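Local coordinates for protein geranylgeranyl pyrophosphate synthase (Corynebacterium glutamicum, PDB 3LK5) that probably catalyses magnesium-dependent condensation of allylic and isopentenyl diphosphates into longer prenyl diphosphates in isoprenoid biosynthesis, at residues D257-V262 with T283-L288; R184-G189 with N212-A217; H14-D19 with A70-L75; P224-A229 with A241-G246. One frame throughout, in Å; residues are numbered along the deposited sequence.

Contact 1 (D257-V262 with T283-L288); sequences DDLLGV and TVLLAL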
loop_
_atom_site.group_PDB
_atom_site.type_symbol
_atom_site.label_atom_id
_atom_site.label_comp_id
_atom_site.label_asym_id
_atom_site.label_seq_id
_atom_site.Cartn_x
_atom_site.Cartn_y
_atom_site.Cartn_z
ATOM N N ASP A 257 -12.406 23.595 -1.718
ATOM C CA ASP A 257 -11.668 23.176 -0.529
ATOM C C ASP A 257 -10.447 24.099 -0.244
ATOM O O ASP A 257 -10.157 24.410 0.924
ATOM C CB ASP A 257 -11.233 21.695 -0.669
ATOM C CG ASP A 257 -12.312 20.710 -0.178
ATOM O OD1 ASP A 257 -13.452 21.128 0.155
ATOM O OD2 ASP A 257 -12.024 19.489 -0.125
ATOM N N ASP A 258 -9.768 24.536 -1.314
ATOM C CA ASP A 258 -8.676 25.499 -1.177
ATOM C C ASP A 258 -9.196 26.834 -0.605
ATOM O O ASP A 258 -8.573 27.385 0.287
ATOM C CB ASP A 258 -8.000 25.786 -2.502
ATOM C CG ASP A 258 -7.359 24.560 -3.142
ATOM O OD1 ASP A 258 -7.058 23.550 -2.457
ATOM O OD2 ASP A 258 -7.140 24.634 -4.352
ATOM N N LEU A 259 -10.342 27.322 -1.085
ATOM C CA LEU A 259 -10.874 28.587 -0.558
ATOM C C LEU A 259 -11.254 28.430 0.903
ATOM O O LEU A 259 -10.908 29.287 1.735
ATOM C CB LEU A 259 -12.046 29.108 -1.395
ATOM C CG LEU A 259 -11.743 29.476 -2.850
ATOM C CD1 LEU A 259 -12.989 30.002 -3.558
ATOM C CD2 LEU A 259 -10.605 30.558 -2.942
ATOM N N LEU A 260 -11.902 27.303 1.244
ATOM C CA LEU A 260 -12.240 27.037 2.647
ATOM C C LEU A 260 -11.004 26.924 3.541
ATOM O O LEU A 260 -11.052 27.337 4.695
ATOM C CB LEU A 260 -13.112 25.770 2.819
ATOM C CG LEU A 260 -14.559 25.866 2.318
ATOM C CD1 LEU A 260 -15.167 24.438 2.283
ATOM C CD2 LEU A 260 -15.449 26.868 3.130
ATOM N N GLY A 261 -9.913 26.369 3.018
ATOM C CA GLY A 261 -8.678 26.183 3.816
ATOM C C GLY A 261 -7.992 27.508 4.157
ATOM O O GLY A 261 -7.117 27.568 5.029
ATOM N N VAL A 262 -8.414 28.580 3.491
ATOM C CA VAL A 262 -7.890 29.913 3.793
ATOM C C VAL A 262 -8.986 30.780 4.443
ATOM O O VAL A 262 -8.774 31.421 5.496
ATOM C CB VAL A 262 -7.325 30.535 2.493
ATOM C CG1 VAL A 262 -6.991 32.018 2.683
ATOM C CG2 VAL A 262 -6.078 29.764 2.082
ATOM N N THR A 283 -1.558 25.747 -3.799
ATOM C CA THR A 283 -2.853 25.774 -4.439
ATOM C C THR A 283 -2.876 26.627 -5.708
ATOM O O THR A 283 -1.966 27.465 -5.969
ATOM C CB THR A 283 -3.903 26.292 -3.427
ATOM O OG1 THR A 283 -3.524 27.605 -2.970
ATOM C CG2 THR A 283 -3.979 25.366 -2.204
ATOM N N VAL A 284 -3.929 26.447 -6.496
ATOM C CA VAL A 284 -4.211 27.368 -7.586
ATOM C C VAL A 284 -4.446 28.797 -7.042
ATOM O O VAL A 284 -3.965 29.765 -7.646
ATOM C CB VAL A 284 -5.435 26.902 -8.410
ATOM C CG1 VAL A 284 -5.957 28.025 -9.319
ATOM C CG2 VAL A 284 -5.044 25.634 -9.250
ATOM N N LEU A 285 -5.167 28.909 -5.923
ATOM C CA LEU A 285 -5.363 30.209 -5.237
ATOM C C LEU A 285 -4.006 30.903 -4.972
ATOM O O LEU A 285 -3.799 32.091 -5.336
ATOM C CB LEU A 285 -6.093 30.015 -3.898
ATOM C CG LEU A 285 -6.308 31.237 -2.980
ATOM C CD1 LEU A 285 -7.171 32.305 -3.654
ATOM C CD2 LEU A 285 -6.843 30.899 -1.595
ATOM N N LEU A 286 -3.093 30.179 -4.321
ATOM C CA LEU A 286 -1.775 30.746 -4.013
ATOM C C LEU A 286 -0.970 31.109 -5.261
ATOM O O LEU A 286 -0.343 32.178 -5.300
ATOM C CB LEU A 286 -0.970 29.829 -3.062
ATOM C CG LEU A 286 0.434 30.319 -2.671
ATOM C CD1 LEU A 286 0.421 31.704 -1.935
ATOM C CD2 LEU A 286 1.189 29.236 -1.860
ATOM N N ALA A 287 -0.988 30.257 -6.285
ATOM C CA ALA A 287 -0.233 30.543 -7.504
ATOM C C ALA A 287 -0.743 31.809 -8.201
ATOM O O ALA A 287 0.053 32.676 -8.612
ATOM C CB ALA A 287 -0.257 29.345 -8.459
ATOM N N LEU A 288 -2.061 31.913 -8.329
ATOM C CA LEU A 288 -2.692 33.090 -8.885
ATOM C C LEU A 288 -2.470 34.333 -7.998
ATOM O O LEU A 288 -2.252 35.432 -8.539
ATOM C CB LEU A 288 -4.184 32.854 -9.133
ATOM C CG LEU A 288 -4.615 31.834 -10.217
ATOM C CD1 LEU A 288 -6.130 31.549 -10.090
ATOM C CD2 LEU A 288 -4.281 32.336 -11.625
HETATM O O HOH W 1 -7.259 26.985 -5.359
HETATM O O HOH W 2 -5.325 24.028 -6.099
#

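Contact 2 (R184-G189 with N212-A217); sequences RTEVIG and NRFKTA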
loop_
_atom_site.group_PDB
_atom_site.type_symbol
_atom_site.label_atom_id
_atom_site.label_comp_id
_atom_site.label_asym_id
_atom_site.label_seq_id
_atom_site.Cartn_x
_atom_site.Cartn_y
_atom_site.Cartn_z
ATOM N N ARG A 184 -5.868 4.291 -8.629
ATOM C CA ARG A 184 -4.783 4.131 -7.628
ATOM C C ARG A 184 -3.470 4.698 -8.161
ATOM O O ARG A 184 -2.711 5.317 -7.420
ATOM C CB ARG A 184 -4.655 2.640 -7.179
ATOM C CG ARG A 184 -5.827 2.317 -6.206
ATOM C CD ARG A 184 -6.434 0.911 -6.452
ATOM N NE ARG A 184 -5.432 -0.173 -6.338
ATOM C CZ ARG A 184 -4.833 -0.790 -7.362
ATOM N NH1 ARG A 184 -5.053 -0.429 -8.638
ATOM N NH2 ARG A 184 -4.009 -1.825 -7.097
ATOM N N THR A 185 -3.203 4.534 -9.445
ATOM C CA THR A 185 -1.976 5.143 -9.990
ATOM C C THR A 185 -2.130 6.676 -9.990
ATOM O O THR A 185 -1.183 7.414 -9.672
ATOM C CB THR A 185 -1.659 4.576 -11.368
ATOM O OG1 THR A 185 -1.202 3.220 -11.178
ATOM C CG2 THR A 185 -0.514 5.393 -12.056
ATOM N N GLU A 186 -3.327 7.143 -10.367
ATOM C CA GLU A 186 -3.574 8.600 -10.464
ATOM C C GLU A 186 -3.457 9.310 -9.121
ATOM O O GLU A 186 -2.822 10.374 -9.027
ATOM C CB GLU A 186 -4.935 8.854 -11.150
ATOM C CG GLU A 186 -4.869 8.601 -12.664
ATOM C CD GLU A 186 -6.220 8.288 -13.341
ATOM O OE1 GLU A 186 -7.296 8.248 -12.696
ATOM O OE2 GLU A 186 -6.196 7.973 -14.547
ATOM N N VAL A 187 -4.039 8.745 -8.058
ATOM C CA VAL A 187 -3.982 9.436 -6.764
ATOM C C VAL A 187 -2.546 9.484 -6.194
ATOM O O VAL A 187 -2.091 10.523 -5.686
ATOM C CB VAL A 187 -4.978 8.878 -5.708
ATOM C CG1 VAL A 187 -4.606 7.426 -5.233
ATOM C CG2 VAL A 187 -5.047 9.842 -4.467
ATOM N N ILE A 188 -1.822 8.370 -6.266
ATOM C CA ILE A 188 -0.437 8.372 -5.801
ATOM C C ILE A 188 0.420 9.286 -6.706
ATOM O O ILE A 188 1.278 10.060 -6.204
ATOM C CB ILE A 188 0.134 6.923 -5.677
ATOM C CG1 ILE A 188 -0.783 6.051 -4.802
ATOM C CG2 ILE A 188 1.656 6.954 -5.146
ATOM C CD1 ILE A 188 -0.403 4.588 -4.733
ATOM N N GLY A 189 0.225 9.200 -8.025
ATOM C CA GLY A 189 0.950 10.096 -8.965
ATOM C C GLY A 189 0.639 11.580 -8.662
ATOM O O GLY A 189 1.565 12.425 -8.588
ATOM N N ASN A 212 -4.675 18.901 -9.005
ATOM C CA ASN A 212 -6.129 18.846 -8.809
ATOM C C ASN A 212 -6.816 17.762 -9.683
ATOM O O ASN A 212 -7.705 17.052 -9.192
ATOM C CB ASN A 212 -6.776 20.219 -9.066
ATOM C CG ASN A 212 -6.409 21.262 -8.023
ATOM O OD1 ASN A 212 -6.620 22.503 -8.232
ATOM N ND2 ASN A 212 -5.895 20.814 -6.896
ATOM N N ARG A 213 -6.393 17.639 -10.939
ATOM C CA ARG A 213 -6.960 16.680 -11.899
ATOM C C ARG A 213 -6.810 15.219 -11.409
ATOM O O ARG A 213 -7.746 14.401 -11.565
ATOM C CB ARG A 213 -6.233 16.834 -13.226
ATOM C CG ARG A 213 -6.629 15.878 -14.300
ATOM C CD ARG A 213 -5.853 16.169 -15.599
ATOM N NE ARG A 213 -6.064 15.054 -16.529
ATOM C CZ ARG A 213 -5.298 14.755 -17.582
ATOM N NH1 ARG A 213 -4.212 15.473 -17.882
ATOM N NH2 ARG A 213 -5.615 13.699 -18.324
ATOM N N PHE A 214 -5.629 14.933 -10.833
ATOM C CA PHE A 214 -5.228 13.533 -10.515
ATOM C C PHE A 214 -5.392 13.205 -9.042
ATOM O O PHE A 214 -6.031 12.208 -8.714
ATOM C CB PHE A 214 -3.785 13.260 -11.000
ATOM C CG PHE A 214 -3.674 13.214 -12.493
ATOM C CD1 PHE A 214 -4.262 12.157 -13.213
ATOM C CD2 PHE A 214 -3.056 14.253 -13.195
ATOM C CE1 PHE A 214 -4.181 12.109 -14.635
ATOM C CE2 PHE A 214 -2.952 14.219 -14.572
ATOM C CZ PHE A 214 -3.528 13.164 -15.305
ATOM N N LYS A 215 -4.871 14.061 -8.148
ATOM C CA LYS A 215 -4.975 13.788 -6.728
ATOM C C LYS A 215 -6.413 13.950 -6.213
ATOM O O LYS A 215 -6.827 13.238 -5.310
ATOM C CB LYS A 215 -4.016 14.681 -5.933
ATOM C CG LYS A 215 -4.047 14.465 -4.417
ATOM C CD LYS A 215 -3.100 15.429 -3.666
ATOM C CE LYS A 215 -3.735 15.814 -2.331
ATOM N NZ LYS A 215 -2.780 16.428 -1.361
ATOM N N THR A 216 -7.184 14.837 -6.825
ATOM C CA THR A 216 -8.558 15.044 -6.349
ATOM C C THR A 216 -9.606 14.604 -7.322
ATOM O O THR A 216 -10.448 13.802 -6.951
ATOM C CB THR A 216 -8.834 16.513 -5.950
ATOM O OG1 THR A 216 -7.901 16.873 -4.923
ATOM C CG2 THR A 216 -10.282 16.649 -5.374
ATOM N N ALA A 217 -9.616 15.116 -8.560
ATOM C CA ALA A 217 -10.805 14.884 -9.372
ATOM C C ALA A 217 -10.919 13.385 -9.783
ATOM O O ALA A 217 -11.992 12.789 -9.691
ATOM C CB ALA A 217 -10.817 15.754 -10.612
#

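Contact 3 (H14-D19 with A70-L75); sequences HDLDLD and AWAGFL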
loop_
_atom_site.group_PDB
_atom_site.type_symbol
_atom_site.label_atom_id
_atom_site.label_comp_id
_atom_site.label_asym_id
_atom_site.label_seq_id
_atom_site.Cartn_x
_atom_site.Cartn_y
_atom_site.Cartn_z
ATOM N N HIS A 14 -32.598 1.067 -5.713
ATOM C CA HIS A 14 -32.733 1.719 -7.026
ATOM C C HIS A 14 -32.689 3.237 -6.907
ATOM O O HIS A 14 -32.690 3.958 -7.920
ATOM C CB HIS A 14 -34.019 1.274 -7.741
ATOM C CG HIS A 14 -33.864 0.018 -8.546
ATOM N ND1 HIS A 14 -34.154 -1.235 -8.042
ATOM C CD2 HIS A 14 -33.445 -0.178 -9.820
ATOM C CE1 HIS A 14 -33.923 -2.146 -8.970
ATOM N NE2 HIS A 14 -33.491 -1.532 -10.059
ATOM N N ASP A 15 -32.640 3.726 -5.672
ATOM C CA ASP A 15 -32.595 5.167 -5.459
ATOM C C ASP A 15 -31.350 5.590 -4.676
ATOM O O ASP A 15 -30.797 4.827 -3.869
ATOM C CB ASP A 15 -33.916 5.698 -4.841
ATOM C CG ASP A 15 -33.797 6.024 -3.350
ATOM O OD1 ASP A 15 -34.012 7.200 -2.984
ATOM O OD2 ASP A 15 -33.482 5.115 -2.548
ATOM N N LEU A 16 -30.920 6.817 -4.941
ATOM C CA LEU A 16 -29.730 7.397 -4.340
ATOM C C LEU A 16 -30.121 8.303 -3.167
ATOM O O LEU A 16 -30.758 9.359 -3.356
ATOM C CB LEU A 16 -28.959 8.173 -5.415
ATOM C CG LEU A 16 -27.631 8.840 -5.095
ATOM C CD1 LEU A 16 -26.676 7.863 -4.452
ATOM C CD2 LEU A 16 -27.051 9.404 -6.392
ATOM N N ASP A 17 -29.769 7.875 -1.957
ATOM C CA ASP A 17 -30.075 8.634 -0.753
ATOM C C ASP A 17 -28.771 9.168 -0.181
ATOM O O ASP A 17 -28.052 8.450 0.491
ATOM C CB ASP A 17 -30.800 7.741 0.260
ATOM C CG ASP A 17 -31.465 8.527 1.384
ATOM O OD1 ASP A 17 -30.857 9.464 1.952
ATOM O OD2 ASP A 17 -32.610 8.172 1.723
ATOM N N LEU A 18 -28.482 10.442 -0.435
ATOM C CA LEU A 18 -27.181 11.014 -0.092
ATOM C C LEU A 18 -26.947 11.001 1.399
ATOM O O LEU A 18 -25.842 10.698 1.853
ATOM C CB LEU A 18 -27.051 12.458 -0.588
ATOM C CG LEU A 18 -27.347 12.748 -2.057
ATOM C CD1 LEU A 18 -27.020 14.211 -2.332
ATOM C CD2 LEU A 18 -26.566 11.826 -2.992
ATOM N N ASP A 19 -27.981 11.351 2.164
ATOM C CA ASP A 19 -27.807 11.510 3.607
ATOM C C ASP A 19 -27.652 10.204 4.384
ATOM O O ASP A 19 -26.908 10.183 5.353
ATOM C CB ASP A 19 -28.892 12.422 4.224
ATOM C CG ASP A 19 -28.778 13.878 3.748
ATOM O OD1 ASP A 19 -27.671 14.313 3.340
ATOM O OD2 ASP A 19 -29.805 14.592 3.780
ATOM N N ALA A 70 -19.264 6.004 -6.202
ATOM C CA ALA A 70 -19.276 4.688 -6.810
ATOM C C ALA A 70 -20.717 4.132 -6.893
ATOM O O ALA A 70 -21.142 3.583 -7.919
ATOM C CB ALA A 70 -18.356 3.717 -6.021
ATOM N N TRP A 71 -21.452 4.266 -5.789
ATOM C CA TRP A 71 -22.838 3.831 -5.756
ATOM C C TRP A 71 -23.709 4.566 -6.778
ATOM O O TRP A 71 -24.494 3.954 -7.474
ATOM C CB TRP A 71 -23.386 3.986 -4.321
ATOM C CG TRP A 71 -24.843 3.596 -4.130
ATOM C CD1 TRP A 71 -25.837 4.414 -3.641
ATOM C CD2 TRP A 71 -25.449 2.315 -4.347
ATOM N NE1 TRP A 71 -27.024 3.729 -3.588
ATOM C CE2 TRP A 71 -26.819 2.440 -4.000
ATOM C CE3 TRP A 71 -24.978 1.077 -4.804
ATOM C CZ2 TRP A 71 -27.728 1.378 -4.125
ATOM C CZ3 TRP A 71 -25.876 0.012 -4.925
ATOM C CH2 TRP A 71 -27.245 0.180 -4.579
ATOM N N ALA A 72 -23.521 5.870 -6.882
ATOM C CA ALA A 72 -24.250 6.679 -7.862
ATOM C C ALA A 72 -23.919 6.256 -9.275
ATOM O O ALA A 72 -24.802 6.245 -10.136
ATOM C CB ALA A 72 -23.923 8.147 -7.666
ATOM N N GLY A 73 -22.651 5.949 -9.538
ATOM C CA GLY A 73 -22.265 5.427 -10.870
ATOM C C GLY A 73 -22.932 4.112 -11.219
ATOM O O GLY A 73 -23.392 3.892 -12.363
ATOM N N PHE A 74 -23.006 3.230 -10.233
ATOM C CA PHE A 74 -23.722 1.952 -10.395
ATOM C C PHE A 74 -25.198 2.205 -10.712
ATOM O O PHE A 74 -25.744 1.619 -11.654
ATOM C CB PHE A 74 -23.573 1.103 -9.117
ATOM C CG PHE A 74 -24.339 -0.196 -9.152
ATOM C CD1 PHE A 74 -23.817 -1.310 -9.799
ATOM C CD2 PHE A 74 -25.592 -0.291 -8.528
ATOM C CE1 PHE A 74 -24.522 -2.513 -9.851
ATOM C CE2 PHE A 74 -26.314 -1.476 -8.560
ATOM C CZ PHE A 74 -25.782 -2.599 -9.241
ATOM N N LEU A 75 -25.833 3.087 -9.948
ATOM C CA LEU A 75 -27.253 3.357 -10.155
ATOM C C LEU A 75 -27.493 4.052 -11.514
ATOM O O LEU A 75 -28.465 3.748 -12.195
ATOM C CB LEU A 75 -27.822 4.219 -9.031
ATOM C CG LEU A 75 -27.862 3.573 -7.636
ATOM C CD1 LEU A 75 -28.396 4.594 -6.650
ATOM C CD2 LEU A 75 -28.701 2.283 -7.628
#

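Contact 4 (P224-A229 with A241-G246); sequences PLHLGA and ALLHYG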
loop_
_atom_site.group_PDB
_atom_site.type_symbol
_atom_site.label_atom_id
_atom_site.label_comp_id
_atom_site.label_asym_id
_atom_site.label_seq_id
_atom_site.Cartn_x
_atom_site.Cartn_y
_atom_site.Cartn_z
ATOM N N PRO A 224 -14.352 6.889 -8.929
ATOM C CA PRO A 224 -15.430 6.158 -8.225
ATOM C C PRO A 224 -16.664 6.001 -9.133
ATOM O O PRO A 224 -17.236 4.938 -9.174
ATOM C CB PRO A 224 -15.714 7.062 -7.000
ATOM C CG PRO A 224 -14.280 7.560 -6.650
ATOM C CD PRO A 224 -13.761 7.941 -8.068
ATOM N N LEU A 225 -17.073 7.054 -9.852
ATOM C CA LEU A 225 -18.236 6.922 -10.774
ATOM C C LEU A 225 -17.973 5.846 -11.809
ATOM O O LEU A 225 -18.834 5.017 -12.097
ATOM C CB LEU A 225 -18.503 8.233 -11.561
ATOM C CG LEU A 225 -19.233 9.268 -10.665
ATOM C CD1 LEU A 225 -19.102 10.702 -11.266
ATOM C CD2 LEU A 225 -20.702 8.907 -10.392
ATOM N N HIS A 226 -16.776 5.913 -12.395
ATOM C CA HIS A 226 -16.343 4.932 -13.389
ATOM C C HIS A 226 -16.419 3.513 -12.812
ATOM O O HIS A 226 -16.964 2.604 -13.440
ATOM C CB HIS A 226 -14.907 5.288 -13.865
ATOM C CG HIS A 226 -14.428 4.470 -15.024
ATOM N ND1 HIS A 226 -13.154 4.594 -15.549
ATOM C CD2 HIS A 226 -15.031 3.477 -15.721
ATOM C CE1 HIS A 226 -13.001 3.708 -16.525
ATOM N NE2 HIS A 226 -14.126 3.028 -16.652
ATOM N N LEU A 227 -15.893 3.337 -11.598
ATOM C CA LEU A 227 -15.910 2.011 -10.964
ATOM C C LEU A 227 -17.349 1.460 -10.814
ATOM O O LEU A 227 -17.646 0.309 -11.202
ATOM C CB LEU A 227 -15.206 2.123 -9.593
ATOM C CG LEU A 227 -15.235 0.876 -8.709
ATOM C CD1 LEU A 227 -14.459 -0.248 -9.485
ATOM C CD2 LEU A 227 -14.624 1.162 -7.299
ATOM N N GLY A 228 -18.222 2.275 -10.231
ATOM C CA GLY A 228 -19.626 1.868 -10.038
ATOM C C GLY A 228 -20.301 1.567 -11.361
ATOM O O GLY A 228 -20.995 0.544 -11.501
ATOM N N ALA A 229 -20.092 2.437 -12.353
ATOM C CA ALA A 229 -20.682 2.189 -13.682
ATOM C C ALA A 229 -20.164 0.924 -14.355
ATOM O O ALA A 229 -20.951 0.189 -14.983
ATOM C CB ALA A 229 -20.538 3.440 -14.626
ATOM N N ALA A 241 -19.842 10.355 -20.098
ATOM C CA ALA A 241 -20.553 11.472 -19.462
ATOM C C ALA A 241 -20.215 11.606 -17.987
ATOM O O ALA A 241 -19.980 12.720 -17.504
ATOM C CB ALA A 241 -22.037 11.348 -19.652
ATOM N N LEU A 242 -20.182 10.461 -17.267
ATOM C CA LEU A 242 -19.819 10.451 -15.848
ATOM C C LEU A 242 -18.379 10.908 -15.578
ATOM O O LEU A 242 -18.090 11.645 -14.595
ATOM C CB LEU A 242 -20.033 9.034 -15.278
ATOM C CG LEU A 242 -21.483 8.540 -15.335
ATOM C CD1 LEU A 242 -21.563 7.094 -14.734
ATOM C CD2 LEU A 242 -22.459 9.494 -14.624
ATOM N N LEU A 243 -17.460 10.473 -16.441
ATOM C CA LEU A 243 -16.059 10.836 -16.292
ATOM C C LEU A 243 -15.860 12.332 -16.528
ATOM O O LEU A 243 -15.042 12.943 -15.842
ATOM C CB LEU A 243 -15.137 10.020 -17.237
ATOM C CG LEU A 243 -14.804 8.587 -16.782
ATOM C CD1 LEU A 243 -14.115 7.801 -17.962
ATOM C CD2 LEU A 243 -13.929 8.580 -15.518
ATOM N N HIS A 244 -16.604 12.902 -17.470
ATOM C CA HIS A 244 -16.526 14.361 -17.707
ATOM C C HIS A 244 -17.100 15.129 -16.531
ATOM O O HIS A 244 -16.513 16.095 -16.059
ATOM C CB HIS A 244 -17.279 14.747 -18.974
ATOM C CG HIS A 244 -16.521 14.518 -20.239
ATOM N ND1 HIS A 244 -15.383 15.227 -20.561
ATOM C CD2 HIS A 244 -16.795 13.740 -21.317
ATOM C CE1 HIS A 244 -14.957 14.858 -21.761
ATOM N NE2 HIS A 244 -15.800 13.963 -22.248
ATOM N N TYR A 245 -18.271 14.706 -16.063
ATOM C CA TYR A 245 -18.806 15.249 -14.815
ATOM C C TYR A 245 -17.796 15.171 -13.681
ATOM O O TYR A 245 -17.544 16.163 -12.970
ATOM C CB TYR A 245 -20.111 14.516 -14.443
ATOM C CG TYR A 245 -20.635 14.737 -13.030
ATOM C CD1 TYR A 245 -21.690 15.648 -12.775
ATOM C CD2 TYR A 245 -20.082 14.012 -11.939
ATOM C CE1 TYR A 245 -22.197 15.798 -11.461
ATOM C CE2 TYR A 245 -20.538 14.169 -10.647
ATOM C CZ TYR A 245 -21.606 15.053 -10.405
ATOM O OH TYR A 245 -22.037 15.152 -9.102
ATOM N N GLY A 246 -17.179 14.016 -13.504
ATOM C CA GLY A 246 -16.268 13.841 -12.373
ATOM C C GLY A 246 -15.043 14.744 -12.520
ATOM O O GLY A 246 -14.493 15.223 -11.517
#

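Contact 1 (D257-V262 with T283-L288)
D258 opens the contact by directing its carboxylate at the first turn of the helix that starts at V284, an example of how an acid can meet a helix N-terminus through water. With CG beside its own backbone N (chi1 -61°), the group slides past T283 in the opposite direction, and OD1 of D258 comes to lie 3.6 Å from CG2 of T283. OD1 is also hydrogen-bonded to Q254, one turn earlier. OD2 of D258 accepts from two waters, each 2.6 Å away. One water accepts from V284 N at 2.8 Å and the other from L285 N at 2.9 Å. Through these waters the helix N-terminus may favour the ionised form of D258. The next amide is served from within: T283 is the N-cap, and its OG1 accepts from L286 N at 2.9 Å. D257 and D258 match the start of the second aspartate-rich (DDxxD-type) motif of the FPP/GGPP synthase family, with G261 at its last position. L259 follows, crossing L285 obliquely so that its CD2 meets L285 CD1 at 3.9 Å; helix 329-347 packs on L259 as well. V262 completes the walk, its CG2 reaching tip to tip toward CD2 of L285 at 3.9 Å. L285 CG is anti to its backbone N (chi1 176°), which brings both methyls to the 257-262 turn and lets CD2 lie between L259 and V262.

Contact 2 (R184-G189 with N212-A217)
Close backbone approach comes first among the interactions here: the short axes pass 7.1 Å apart at an angle of 114°, and the CA atoms of V187 and K215 are separated by 4.5 Å. Main-chain carbonyls therefore take part in the packing. E186 O sits 3.6 Å from F214 CB, and CG2 of V187, anti to the backbone N, lies 3.9 Å from K215 O. The side-chain contact is a van der Waals one: CG of E186 meets the ring edge at F214 CD1, 3.6 Å away, while the carboxylate plane is turned 52° from the ring. R213 CG lies over the centre of one face of the same ring, and D42 of the second subunit packs on F214 too. Within the backbone, N212 O accepts from both T216 N and A217 N, a wider pi-type turn just where the helices meet. Charge is handled beyond the two segments. The extended E186 carries its carboxylate to a salt bridge with R223, and K215, fully anti at chi1 and chi2, leads its end away from the 184-189 turn to a salt bridge with D194, a magnesium-binding residue further along the same helix 170-199. This crossing belongs to the all-helical prenyl synthase fold, where a lysine-threonine pair such as K215-T216 typically lies beside the metal-binding aspartates of the active-site cavity.

Contact 3 (H14-D19 with A70-L75)
L16 turns its CG anti to the backbone N (chi1 -177°), which swings both methyls from the loop toward helix 65-78, while L75 keeps CG beside its own N (chi1 -66°) and so brings its methyls up to the loop backbone. W71, with CG anti to N (chi1 179°), extends its indole along the same surface. The fork of L16 straddles two helix residues: CD1 touches W71 CD1 at 3.6 Å, sliding past the indole in the opposite direction, and CD2 rests on A72 CB, also at 3.6 Å. Behind the fork, CB of L16 meets CD1 of L75 at 3.8 Å. That same CD1 of L75 lies against the preceding peptide, 3.7 Å from D15 O. Within the helix, L75 CG sits over one face of the W71 indole, offset toward its rim, so leucine and tryptophan form one apolar surface. The ring of F21 stacks with W71. The loop is also tied to helix 355-369, where L16 N is hydrogen-bonded to E356, so the approach to helix 21-43 packs against both helices. D15 O stands at the indole edge, but its 3.9 Å from W71 NE1 is too long for a bond, and that buried N-H has no partner in the model; the attachment across this interface is therefore dispersive and hydrophobic.

Contact 4 (P224-A229 with A241-G246)
A leucine methyl set against main chain is the unusual feature of this contact: CD1 of L225 lies 3.6 Å from L242 O and near the backbone of G246, where a glycine offers no side chain to the approaching methyl. The two segments form part of an antiparallel helical hairpin, built from consecutive helices of the all-alpha prenyl synthase fold, with short axes 9.0 Å apart and an angle of 160° between them. L225 carries most of the packing, and follows directly on the kink that helix 205-231 makes at P224. Its CG lies beside the backbone N (chi1 -78°), which sets CD1 against the facing turn. CB of L225 and CB of L242 come within 4.1 Å at the level where the helices are in register. One turn further on, A229 CB meets L242 CD1 at 3.8 Å. On a second line of packing, H226 and L243 cross obliquely: CB of H226 touches L243 CD2 at 3.8 Å, and CD1 of L243 lies over one face of the imidazole. H226 ND1 is hydrogen-bonded to R223, a bond that would restrain the ring's rotation. Y245 crosses L225 at about a right angle, its hydroxyl held by L361 O and by the hydroxyl of Y69, which anchors the ring to helices 355-369 and 65-78. Held this way, its CD2 stands just 3.5 Å from L225 CD1.

Overall arrangement
Contacts 2 and 4 share helix 205-231, and contacts 1 and 4 share helix 236-263. Contact 2 lies 14 Å from contact 4, centre to centre, and touches it where A217 CB packs on G246 O at 3.8 Å; it also touches contact 1, with V284 CG2 3.7 Å from N212 OD1. R223 is a partner of both E186 and H226. The active-site end belongs to contacts 1 and 2: the side chain of K215 is about 3 Å from that of D194, and T283's about 7 Å from it, although no magnesium is bound to this chain. Contacts 3 and 4, centres 12 Å apart, touch directly, F74 CB lying 3.6 Å from G228 O, and both lie away from that site, with L361 touching A72 and L225.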